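Local coordinates for 190aa long hypothetical protein (Pyrococcus horikoshii, PDB 2DDZ) that is of unknown function but forms a hexamer and belongs to the DUF366 family, a family placed in the class II tRNA synthetase clan, at residues Ala20-Trp25 with Val48-Asp53; Leu33-Val38 with Lys178-Ser183; Trp100-Glu105 with Pro161-Glu166. All coordinates share one frame; numbering follows the deposited sequence.

Contact 1. Residues Ala20-Trp25 with Val48-Asp53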
loop_
_atom_site.group_PDB
_atom_site.type_symbol
_atom_site.label_atom_id
_atom_site.label_comp_id
_atom_site.label_asym_id
_atom_site.label_seq_id
_atom_site.Cartn_x
_atom_site.Cartn_y
_atom_site.Cartn_z
ATOM N N ALA E 20 -5.158 -21.610 -14.511
ATOM C CA ALA E 20 -3.870 -21.639 -13.831
ATOM C C ALA E 20 -3.448 -20.224 -13.427
ATOM O O ALA E 20 -2.488 -20.041 -12.683
ATOM C CB ALA E 20 -2.815 -22.274 -14.727
ATOM N N ILE E 21 -4.187 -19.230 -13.912
ATOM C CA ILE E 21 -3.912 -17.826 -13.607
ATOM C C ILE E 21 -4.329 -17.477 -12.184
ATOM O O ILE E 21 -3.895 -16.466 -11.638
ATOM C CB ILE E 21 -4.670 -16.879 -14.567
ATOM C CG1 ILE E 21 -3.986 -15.514 -14.582
ATOM C CG2 ILE E 21 -6.137 -16.757 -14.140
ATOM C CD1 ILE E 21 -2.593 -15.551 -15.171
ATOM N N ARG E 22 -5.175 -18.320 -11.584
ATOM C CA ARG E 22 -5.647 -18.092 -10.206
ATOM C C ARG E 22 -4.553 -18.129 -9.139
ATOM O O ARG E 22 -3.517 -18.788 -9.293
ATOM C CB ARG E 22 -6.747 -19.101 -9.786
ATOM C CG ARG E 22 -7.985 -19.029 -10.701
ATOM C CD ARG E 22 -9.182 -19.549 -10.008
ATOM N NE ARG E 22 -10.327 -19.812 -10.823
ATOM C CZ ARG E 22 -11.499 -20.113 -10.265
ATOM N NH1 ARG E 22 -12.537 -20.303 -11.042
ATOM N NH2 ARG E 22 -11.612 -20.241 -8.936
ATOM N N SER E 23 -4.832 -17.473 -8.017
ATOM C CA SER E 23 -3.876 -17.416 -6.924
ATOM C C SER E 23 -3.671 -18.755 -6.250
ATOM O O SER E 23 -4.603 -19.547 -6.119
ATOM C CB SER E 23 -4.296 -16.370 -5.875
ATOM O OG SER E 23 -5.513 -16.712 -5.226
ATOM N N HIS E 24 -2.433 -18.981 -5.824
ATOM C CA HIS E 24 -2.025 -20.197 -5.140
ATOM C C HIS E 24 -2.116 -21.438 -6.026
ATOM O O HIS E 24 -2.096 -22.554 -5.530
ATOM C CB HIS E 24 -2.851 -20.390 -3.865
ATOM C CG HIS E 24 -2.525 -19.414 -2.773
ATOM N ND1 HIS E 24 -1.386 -19.511 -2.000
ATOM C CD2 HIS E 24 -3.210 -18.346 -2.299
ATOM C CE1 HIS E 24 -1.388 -18.550 -1.092
ATOM N NE2 HIS E 24 -2.484 -17.829 -1.253
ATOM N N TRP E 25 -2.187 -21.239 -7.339
ATOM C CA TRP E 25 -2.272 -22.364 -8.261
ATOM C C TRP E 25 -1.108 -23.349 -8.078
ATOM O O TRP E 25 -1.321 -24.544 -7.864
ATOM C CB TRP E 25 -2.302 -21.867 -9.703
ATOM C CG TRP E 25 -2.410 -22.972 -10.695
ATOM C CD1 TRP E 25 -3.500 -23.753 -10.929
ATOM C CD2 TRP E 25 -1.378 -23.447 -11.568
ATOM N NE1 TRP E 25 -3.213 -24.688 -11.892
ATOM C CE2 TRP E 25 -1.918 -24.525 -12.303
ATOM C CE3 TRP E 25 -0.051 -23.070 -11.798
ATOM C CZ2 TRP E 25 -1.177 -25.231 -13.259
ATOM C CZ3 TRP E 25 0.693 -23.775 -12.755
ATOM C CH2 TRP E 25 0.124 -24.843 -13.471
ATOM N N VAL E 48 -14.059 -18.844 -21.392
ATOM C CA VAL E 48 -14.498 -17.464 -21.286
ATOM C C VAL E 48 -14.609 -16.979 -19.836
ATOM O O VAL E 48 -14.394 -15.799 -19.555
ATOM C CB VAL E 48 -15.845 -17.280 -22.014
ATOM C CG1 VAL E 48 -16.473 -15.946 -21.653
ATOM C CG2 VAL E 48 -15.613 -17.344 -23.509
ATOM N N GLU E 49 -14.931 -17.887 -18.921
ATOM C CA GLU E 49 -15.068 -17.530 -17.514
ATOM C C GLU E 49 -13.702 -17.405 -16.859
ATOM O O GLU E 49 -13.587 -16.964 -15.715
ATOM C CB GLU E 49 -15.894 -18.582 -16.766
ATOM C CG GLU E 49 -15.429 -20.013 -17.004
ATOM C CD GLU E 49 -16.188 -20.696 -18.130
ATOM O OE1 GLU E 49 -16.580 -20.009 -19.100
ATOM O OE2 GLU E 49 -16.387 -21.927 -18.047
ATOM N N GLU E 50 -12.665 -17.802 -17.585
ATOM C CA GLU E 50 -11.309 -17.720 -17.064
ATOM C C GLU E 50 -10.506 -16.629 -17.777
ATOM O O GLU E 50 -9.368 -16.347 -17.401
ATOM C CB GLU E 50 -10.597 -19.068 -17.221
ATOM C CG GLU E 50 -11.224 -20.228 -16.448
ATOM C CD GLU E 50 -11.087 -20.091 -14.938
ATOM O OE1 GLU E 50 -10.158 -19.398 -14.470
ATOM O OE2 GLU E 50 -11.903 -20.697 -14.215
ATOM N N MET E 51 -11.092 -16.023 -18.809
ATOM C CA MET E 51 -10.411 -14.972 -19.559
ATOM C C MET E 51 -10.172 -13.738 -18.687
ATOM O O MET E 51 -11.083 -13.259 -18.011
ATOM C CB MET E 51 -11.221 -14.578 -20.800
ATOM C CG MET E 51 -11.192 -15.590 -21.932
ATOM S SD MET E 51 -11.922 -14.978 -23.423
ATOM C CE MET E 51 -10.568 -14.342 -24.090
ATOM N N VAL E 52 -8.945 -13.230 -18.707
ATOM C CA VAL E 52 -8.591 -12.066 -17.898
ATOM C C VAL E 52 -8.623 -10.748 -18.671
ATOM O O VAL E 52 -9.011 -9.719 -18.128
ATOM C CB VAL E 52 -7.194 -12.255 -17.251
ATOM C CG1 VAL E 52 -6.721 -10.951 -16.623
ATOM C CG2 VAL E 52 -7.261 -13.361 -16.176
ATOM N N ASP E 53 -8.201 -10.778 -19.931
ATOM C CA ASP E 53 -8.201 -9.570 -20.750
ATOM C C ASP E 53 -9.645 -9.200 -21.110
ATOM O O ASP E 53 -10.276 -9.857 -21.937
ATOM C CB ASP E 53 -7.388 -9.794 -22.030
ATOM C CG ASP E 53 -7.053 -8.494 -22.749
ATOM O OD1 ASP E 53 -7.781 -7.492 -22.577
ATOM O OD2 ASP E 53 -6.057 -8.475 -23.504
#
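Arg22 and Glu50 form a salt bridge between two loops, and Ile21 and Val52 pack beside it. Arg22 leaves the backbone with CG anti to its carbonyl carbon (chi1 -60°). From CB the chain runs out extended through CG and CD, and these carbons serve as a spacer that brings the guanidinium to Glu50. NE is the first atom to come near the carboxylate, 3.7 Å from Glu50 OE1. CZ lies farther back, 4.0 Å from Glu50 OE2. At the tip, Arg22 NH1 donates to Glu50 OE2 over 3.3 Å, with an N-H...O angle of 161°. The bond is long but fairly straight. It uses the syn lone pair of OE2, and the oxygen sits near the guanidinium plane. The two flat groups are almost coplanar, 24° apart, so the carboxylate meets the edge of the guanidinium and not its face. Glu50 reaches this edge because its chain bends at chi2; the two side chains cross at about a right angle.

Next to the charged pair the contact is apolar. Ile21 CG2 touches Val52 CG2 at 4.1 Å. Both side chains also rest on Ile124 of strand 118-128, and Val189 of a second subunit packs against both. The same subunit brings Thr190 onto Arg22. Lys133 NZ binds the carbonyl oxygens of Ala20 and Arg22, which fixes the backbone on this side.

Arg22 to Trp25 make a type II beta turn, and His24 is the N-cap of helix 25-30. Asp53 caps helix 54-59 in the same position. The arrangement is thus a packing of two helix-entry loops, braced by a salt bridge, over one strand of the mixed sheet and at a subunit interface of the hexamer.

Contact 2. Residues Leu33-Val38 with Lys178-Ser183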
loop_
_atom_site.group_PDB
_atom_site.type_symbol
_atom_site.label_atom_id
_atom_site.label_comp_id
_atom_site.label_asym_id
_atom_site.label_seq_id
_atom_site.Cartn_x
_atom_site.Cartn_y
_atom_site.Cartn_z
ATOM N N LEU E 33 5.617 -23.469 -2.352
ATOM C CA LEU E 33 5.250 -22.301 -1.556
ATOM C C LEU E 33 5.984 -21.019 -1.960
ATOM O O LEU E 33 7.154 -21.055 -2.327
ATOM C CB LEU E 33 5.531 -22.601 -0.089
ATOM C CG LEU E 33 5.076 -21.603 0.969
ATOM C CD1 LEU E 33 3.572 -21.653 1.111
ATOM C CD2 LEU E 33 5.743 -21.950 2.293
ATOM N N GLY E 34 5.286 -19.890 -1.903
ATOM C CA GLY E 34 5.903 -18.610 -2.228
ATOM C C GLY E 34 6.095 -18.262 -3.692
ATOM O O GLY E 34 5.469 -18.844 -4.577
ATOM N N ASP E 35 6.963 -17.288 -3.949
ATOM C CA ASP E 35 7.222 -16.865 -5.316
ATOM C C ASP E 35 7.603 -18.062 -6.169
ATOM O O ASP E 35 8.458 -18.862 -5.775
ATOM C CB ASP E 35 8.338 -15.815 -5.341
ATOM C CG ASP E 35 7.911 -14.501 -4.698
ATOM O OD1 ASP E 35 6.726 -14.408 -4.304
ATOM O OD2 ASP E 35 8.742 -13.570 -4.593
ATOM N N SER E 36 6.965 -18.194 -7.335
ATOM C CA SER E 36 7.271 -19.317 -8.210
ATOM C C SER E 36 6.972 -19.155 -9.699
ATOM O O SER E 36 6.160 -18.327 -10.128
ATOM C CB SER E 36 6.560 -20.579 -7.715
ATOM O OG SER E 36 5.162 -20.494 -7.919
ATOM N N LEU E 37 7.656 -19.985 -10.479
ATOM C CA LEU E 37 7.496 -20.033 -11.914
ATOM C C LEU E 37 7.331 -21.518 -12.240
ATOM O O LEU E 37 8.165 -22.338 -11.860
ATOM C CB LEU E 37 8.731 -19.454 -12.611
ATOM C CG LEU E 37 8.794 -19.639 -14.136
ATOM C CD1 LEU E 37 7.599 -18.982 -14.834
ATOM C CD2 LEU E 37 10.090 -19.051 -14.634
ATOM N N VAL E 38 6.227 -21.851 -12.901
ATOM C CA VAL E 38 5.930 -23.222 -13.296
ATOM C C VAL E 38 5.850 -23.248 -14.816
ATOM O O VAL E 38 5.059 -22.529 -15.418
ATOM C CB VAL E 38 4.578 -23.698 -12.728
ATOM C CG1 VAL E 38 4.306 -25.140 -13.169
ATOM C CG2 VAL E 38 4.586 -23.595 -11.210
ATOM N N LYS E 178 17.208 -10.456 -10.236
ATOM C CA LYS E 178 17.980 -9.235 -10.376
ATOM C C LYS E 178 17.034 -8.063 -10.076
ATOM O O LYS E 178 17.458 -7.045 -9.539
ATOM C CB LYS E 178 18.574 -9.078 -11.778
ATOM C CG LYS E 178 19.359 -7.756 -11.970
ATOM C CD LYS E 178 20.774 -7.788 -11.372
ATOM C CE LYS E 178 21.482 -6.427 -11.489
ATOM N NZ LYS E 178 21.130 -5.648 -12.725
ATOM N N VAL E 179 15.746 -8.209 -10.401
ATOM C CA VAL E 179 14.774 -7.154 -10.112
ATOM C C VAL E 179 14.657 -6.946 -8.602
ATOM O O VAL E 179 14.483 -5.816 -8.116
ATOM C CB VAL E 179 13.352 -7.503 -10.603
ATOM C CG1 VAL E 179 12.360 -6.487 -10.029
ATOM C CG2 VAL E 179 13.294 -7.487 -12.127
ATOM N N ARG E 180 14.749 -8.053 -7.871
ATOM C CA ARG E 180 14.642 -8.039 -6.412
ATOM C C ARG E 180 15.926 -7.520 -5.794
ATOM O O ARG E 180 15.897 -6.686 -4.900
ATOM C CB ARG E 180 14.335 -9.451 -5.870
ATOM C CG ARG E 180 13.884 -9.415 -4.407
ATOM C CD ARG E 180 12.877 -10.506 -4.018
ATOM N NE ARG E 180 12.314 -11.260 -5.144
ATOM C CZ ARG E 180 12.407 -12.585 -5.273
ATOM N NH1 ARG E 180 11.869 -13.203 -6.317
ATOM N NH2 ARG E 180 13.046 -13.300 -4.356
ATOM N N LYS E 181 17.057 -8.013 -6.282
ATOM C CA LYS E 181 18.335 -7.573 -5.747
ATOM C C LYS E 181 18.576 -6.093 -5.965
ATOM O O LYS E 181 19.048 -5.413 -5.067
ATOM C CB LYS E 181 19.481 -8.406 -6.331
ATOM C CG LYS E 181 19.513 -9.836 -5.781
ATOM C CD LYS E 181 20.598 -10.682 -6.424
ATOM C CE LYS E 181 20.484 -12.139 -5.987
ATOM N NZ LYS E 181 21.453 -13.017 -6.705
ATOM N N ASP E 182 18.228 -5.581 -7.139
ATOM C CA ASP E 182 18.424 -4.159 -7.415
ATOM C C ASP E 182 17.561 -3.265 -6.541
ATOM O O ASP E 182 17.947 -2.146 -6.213
ATOM C CB ASP E 182 18.116 -3.840 -8.882
ATOM C CG ASP E 182 19.253 -4.207 -9.820
ATOM O OD1 ASP E 182 20.415 -4.293 -9.366
ATOM O OD2 ASP E 182 18.983 -4.392 -11.023
ATOM N N SER E 183 16.382 -3.750 -6.166
ATOM C CA SER E 183 15.477 -2.947 -5.352
ATOM C C SER E 183 15.986 -2.805 -3.928
ATOM O O SER E 183 15.693 -1.818 -3.254
ATOM C CB SER E 183 14.078 -3.573 -5.335
ATOM O OG SER E 183 14.075 -4.771 -4.582
#
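The backbones of Asp35 and Arg180 stay well apart, their CA atoms 11.6 Å from each other, and two side chains, chiefly the long Arg180, bridge the gap. Helix 161-184 lies against the mixed sheet, and one ion pair ties it to the residue just before strand 36-45. Asp35 and Arg180 come from opposite directions. The carboxylate does not lie in the guanidinium plane. Instead Asp35 OD2 sits over one face of the guanidinium, toward its rim, 3.6 Å from Arg180 NH1. The planes are 75° apart, and no N-H points at the oxygen, so the attraction is one of charge alone.

Each group has firmer partners elsewhere. Asp35 OD1 accepts from the backbone N of Phe76, and Asp35 OD2 from Trp77 NE1. Arg180 NH2 donates to the carbonyl oxygen of Ser3. These bonds probably hold both groups where they face each other. Arg180 starts with CG anti to the backbone N (chi1 -166°) and then bends at chi2 and chi3, which turns a face toward Asp35. One turn of the helix carries a further bond: Ser183 OG donates to Arg180 O at 2.7 Å.

Contact 3. Residues Trp100-Glu105 with Pro161-Glu166. With GAI (guanidine), chain S.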
loop_
_atom_site.group_PDB
_atom_site.type_symbol
_atom_site.label_atom_id
_atom_site.label_comp_id
_atom_site.label_asym_id
_atom_site.label_seq_id
_atom_site.Cartn_x
_atom_site.Cartn_y
_atom_site.Cartn_z
ATOM N N TRP E 100 17.194 -14.186 -29.812
ATOM C CA TRP E 100 18.309 -13.704 -30.618
ATOM C C TRP E 100 19.511 -14.642 -30.524
ATOM O O TRP E 100 20.224 -14.826 -31.505
ATOM C CB TRP E 100 18.721 -12.300 -30.180
ATOM C CG TRP E 100 17.881 -11.241 -30.795
ATOM C CD1 TRP E 100 16.775 -10.645 -30.259
ATOM C CD2 TRP E 100 18.046 -10.677 -32.101
ATOM N NE1 TRP E 100 16.240 -9.742 -31.149
ATOM C CE2 TRP E 100 17.001 -9.741 -32.290
ATOM C CE3 TRP E 100 18.975 -10.873 -33.134
ATOM C CZ2 TRP E 100 16.861 -9.001 -33.475
ATOM C CZ3 TRP E 100 18.834 -10.138 -34.309
ATOM C CH2 TRP E 100 17.784 -9.213 -34.467
ATOM N N ASN E 101 19.731 -15.231 -29.350
ATOM C CA ASN E 101 20.852 -16.150 -29.161
ATOM C C ASN E 101 20.550 -17.479 -29.848
ATOM O O ASN E 101 21.338 -18.426 -29.807
ATOM C CB ASN E 101 21.137 -16.350 -27.664
ATOM C CG ASN E 101 21.569 -15.058 -26.974
ATOM O OD1 ASN E 101 21.959 -14.089 -27.629
ATOM N ND2 ASN E 101 21.505 -15.044 -25.645
ATOM N N TYR E 102 19.384 -17.535 -30.475
ATOM C CA TYR E 102 18.979 -18.711 -31.220
ATOM C C TYR E 102 19.001 -18.321 -32.696
ATOM O O TYR E 102 18.568 -19.082 -33.563
ATOM C CB TYR E 102 17.575 -19.154 -30.832
ATOM C CG TYR E 102 17.509 -19.987 -29.577
ATOM C CD1 TYR E 102 17.579 -19.398 -28.315
ATOM C CD2 TYR E 102 17.326 -21.373 -29.653
ATOM C CE1 TYR E 102 17.459 -20.164 -27.157
ATOM C CE2 TYR E 102 17.206 -22.154 -28.504
ATOM C CZ TYR E 102 17.270 -21.542 -27.259
ATOM O OH TYR E 102 17.130 -22.308 -26.127
ATOM N N GLY E 103 19.498 -17.116 -32.964
ATOM C CA GLY E 103 19.593 -16.628 -34.326
ATOM C C GLY E 103 18.297 -16.142 -34.938
ATOM O O GLY E 103 18.181 -16.071 -36.161
ATOM N N ILE E 104 17.325 -15.790 -34.101
ATOM C CA ILE E 104 16.029 -15.317 -34.582
ATOM C C ILE E 104 15.840 -13.807 -34.477
ATOM O O ILE E 104 16.051 -13.212 -33.419
ATOM C CB ILE E 104 14.913 -16.020 -33.821
ATOM C CG1 ILE E 104 14.976 -17.510 -34.140
ATOM C CG2 ILE E 104 13.554 -15.424 -34.178
ATOM C CD1 ILE E 104 13.956 -18.310 -33.410
ATOM N N GLU E 105 15.442 -13.183 -35.581
ATOM C CA GLU E 105 15.227 -11.739 -35.598
ATOM C C GLU E 105 13.830 -11.428 -35.073
ATOM O O GLU E 105 12.949 -11.031 -35.834
ATOM C CB GLU E 105 15.375 -11.191 -37.023
ATOM C CG GLU E 105 16.669 -11.583 -37.727
ATOM C CD GLU E 105 16.753 -11.048 -39.150
ATOM O OE1 GLU E 105 15.687 -10.902 -39.794
ATOM O OE2 GLU E 105 17.881 -10.790 -39.631
ATOM N N PRO E 161 11.329 -27.291 -28.261
ATOM C CA PRO E 161 10.486 -26.926 -27.118
ATOM C C PRO E 161 11.162 -27.229 -25.780
ATOM O O PRO E 161 11.376 -26.326 -24.967
ATOM C CB PRO E 161 9.234 -27.770 -27.331
ATOM C CG PRO E 161 9.136 -27.850 -28.803
ATOM C CD PRO E 161 10.567 -28.100 -29.228
ATOM N N THR E 162 11.504 -28.501 -25.572
ATOM C CA THR E 162 12.148 -28.963 -24.342
ATOM C C THR E 162 13.377 -28.149 -23.937
ATOM O O THR E 162 13.456 -27.650 -22.814
ATOM C CB THR E 162 12.576 -30.448 -24.452
ATOM O OG1 THR E 162 11.473 -31.237 -24.914
ATOM C CG2 THR E 162 13.009 -30.979 -23.097
ATOM N N GLU E 163 14.336 -28.012 -24.841
ATOM C CA GLU E 163 15.543 -27.260 -24.523
ATOM C C GLU E 163 15.241 -25.784 -24.283
ATOM O O GLU E 163 15.836 -25.159 -23.405
ATOM C CB GLU E 163 16.565 -27.414 -25.652
ATOM C CG GLU E 163 17.976 -26.940 -25.304
ATOM C CD GLU E 163 18.135 -25.429 -25.358
ATOM O OE1 GLU E 163 17.603 -24.806 -26.302
ATOM O OE2 GLU E 163 18.807 -24.866 -24.468
ATOM N N PHE E 164 14.318 -25.223 -25.058
ATOM C CA PHE E 164 13.976 -23.813 -24.883
ATOM C C PHE E 164 13.356 -23.615 -23.487
ATOM O O PHE E 164 13.727 -22.692 -22.771
ATOM C CB PHE E 164 13.001 -23.339 -25.976
ATOM C CG PHE E 164 12.743 -21.853 -25.947
ATOM C CD1 PHE E 164 13.716 -20.949 -26.365
ATOM C CD2 PHE E 164 11.541 -21.357 -25.446
ATOM C CE1 PHE E 164 13.501 -19.573 -26.273
ATOM C CE2 PHE E 164 11.316 -19.986 -25.350
ATOM C CZ PHE E 164 12.298 -19.088 -25.766
ATOM N N MET E 165 12.422 -24.495 -23.128
ATOM C CA MET E 165 11.751 -24.466 -21.832
ATOM C C MET E 165 12.790 -24.350 -20.702
ATOM O O MET E 165 12.666 -23.522 -19.797
ATOM C CB MET E 165 10.911 -25.747 -21.630
ATOM C CG MET E 165 9.657 -25.861 -22.524
ATOM S SD MET E 165 8.725 -27.367 -22.441
ATOM C CE MET E 165 8.191 -27.258 -20.921
ATOM N N GLU E 166 13.825 -25.180 -20.777
ATOM C CA GLU E 166 14.895 -25.195 -19.785
ATOM C C GLU E 166 15.697 -23.887 -19.734
ATOM O O GLU E 166 15.908 -23.315 -18.660
ATOM C CB GLU E 166 15.859 -26.354 -20.082
ATOM C CG GLU E 166 16.855 -26.690 -18.981
ATOM C CD GLU E 166 16.204 -27.407 -17.816
ATOM O OE1 GLU E 166 15.194 -28.106 -18.052
ATOM O OE2 GLU E 166 16.704 -27.287 -16.674
HETATM C C GAI S . 20.878 -7.758 -32.815
HETATM N N1 GAI S . 20.334 -8.156 -31.707
HETATM N N2 GAI S . 22.113 -8.150 -33.157
HETATM N N3 GAI S . 20.185 -6.933 -33.639
#
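Tyr102 points its hydroxyl at Glu163 while the edge of Phe164 approaches its ring. The hydroxyl takes the carboxylate near the ring plane, while a ring face takes the edge of Phe164. Glu163 comes from the opposite direction, and Tyr102 OH donates to Glu163 OE1 over 2.5 Å, a very short hydrogen bond. The oxygen is met on its syn side, 18° out of the carboxylate plane. Glu163 reaches the hydroxyl with CG anti to the backbone N (chi1 -167°) and a bend at chi2. Its other oxygen, OE2, has a salt bridge to Arg167, so the carboxylate is held at both oxygens.

Phe164 makes an offset edge-to-face pair with Tyr102. The ring planes stand at 67° and the centroids are 5.5 Å apart. Phe164 CD1 is the touching corner, 3.7 Å from Tyr102 CZ.

A bound guanidine lies over one face of the Trp100 indole, with GAI N1 3.4 Å from Trp100 CE3. On the opposite face, Ile104 O sits over the ring centre. An alanine here is likely to cost the guanidine the flat surface it rests on and leave Ile104 O uncovered on that side. Trp100 of a second subunit also meets this ring.

Gly103, with positive phi, is the C' residue of a Schellman motif that ends helix 81-100, with Gly103 N bonded to Trp100 O at 2.8 Å and Ile104 N to Leu99 O. The turn brings Tyr102 to the first turns of helix 161-184. Phe164 is wedged further in, against Leu98 and Leu99 of helix 81-100 and Tyr71 of strand 68-75. The contact therefore joins the C-terminal end of one helix to the N-terminal end of the other, beside the mixed sheet.

In the fold
All three contacts belong to the one DUF366 domain. Contacts 1 and 2 alternate along the chain and have centres about 21 Å apart. They touch where Trp25 CZ3 meets Val38 CG1 at 3.9 Å. Contact 3 falls, in sequence, between the two halves of contact 2. Contacts 2 and 3 both use helix 161-184, contact 3 at its beginning and contact 2 near its end, with centres about 23 Å apart. Contacts 1 and 3 lie on opposite sides of the chain's centre, their own centres about 27 Å apart. The long helix is thus touched at two places, near either end, while contact 1 joins two loops that pack on strand 118-128. All three also lie within reach of neighbouring subunits, in keeping with the hexamer.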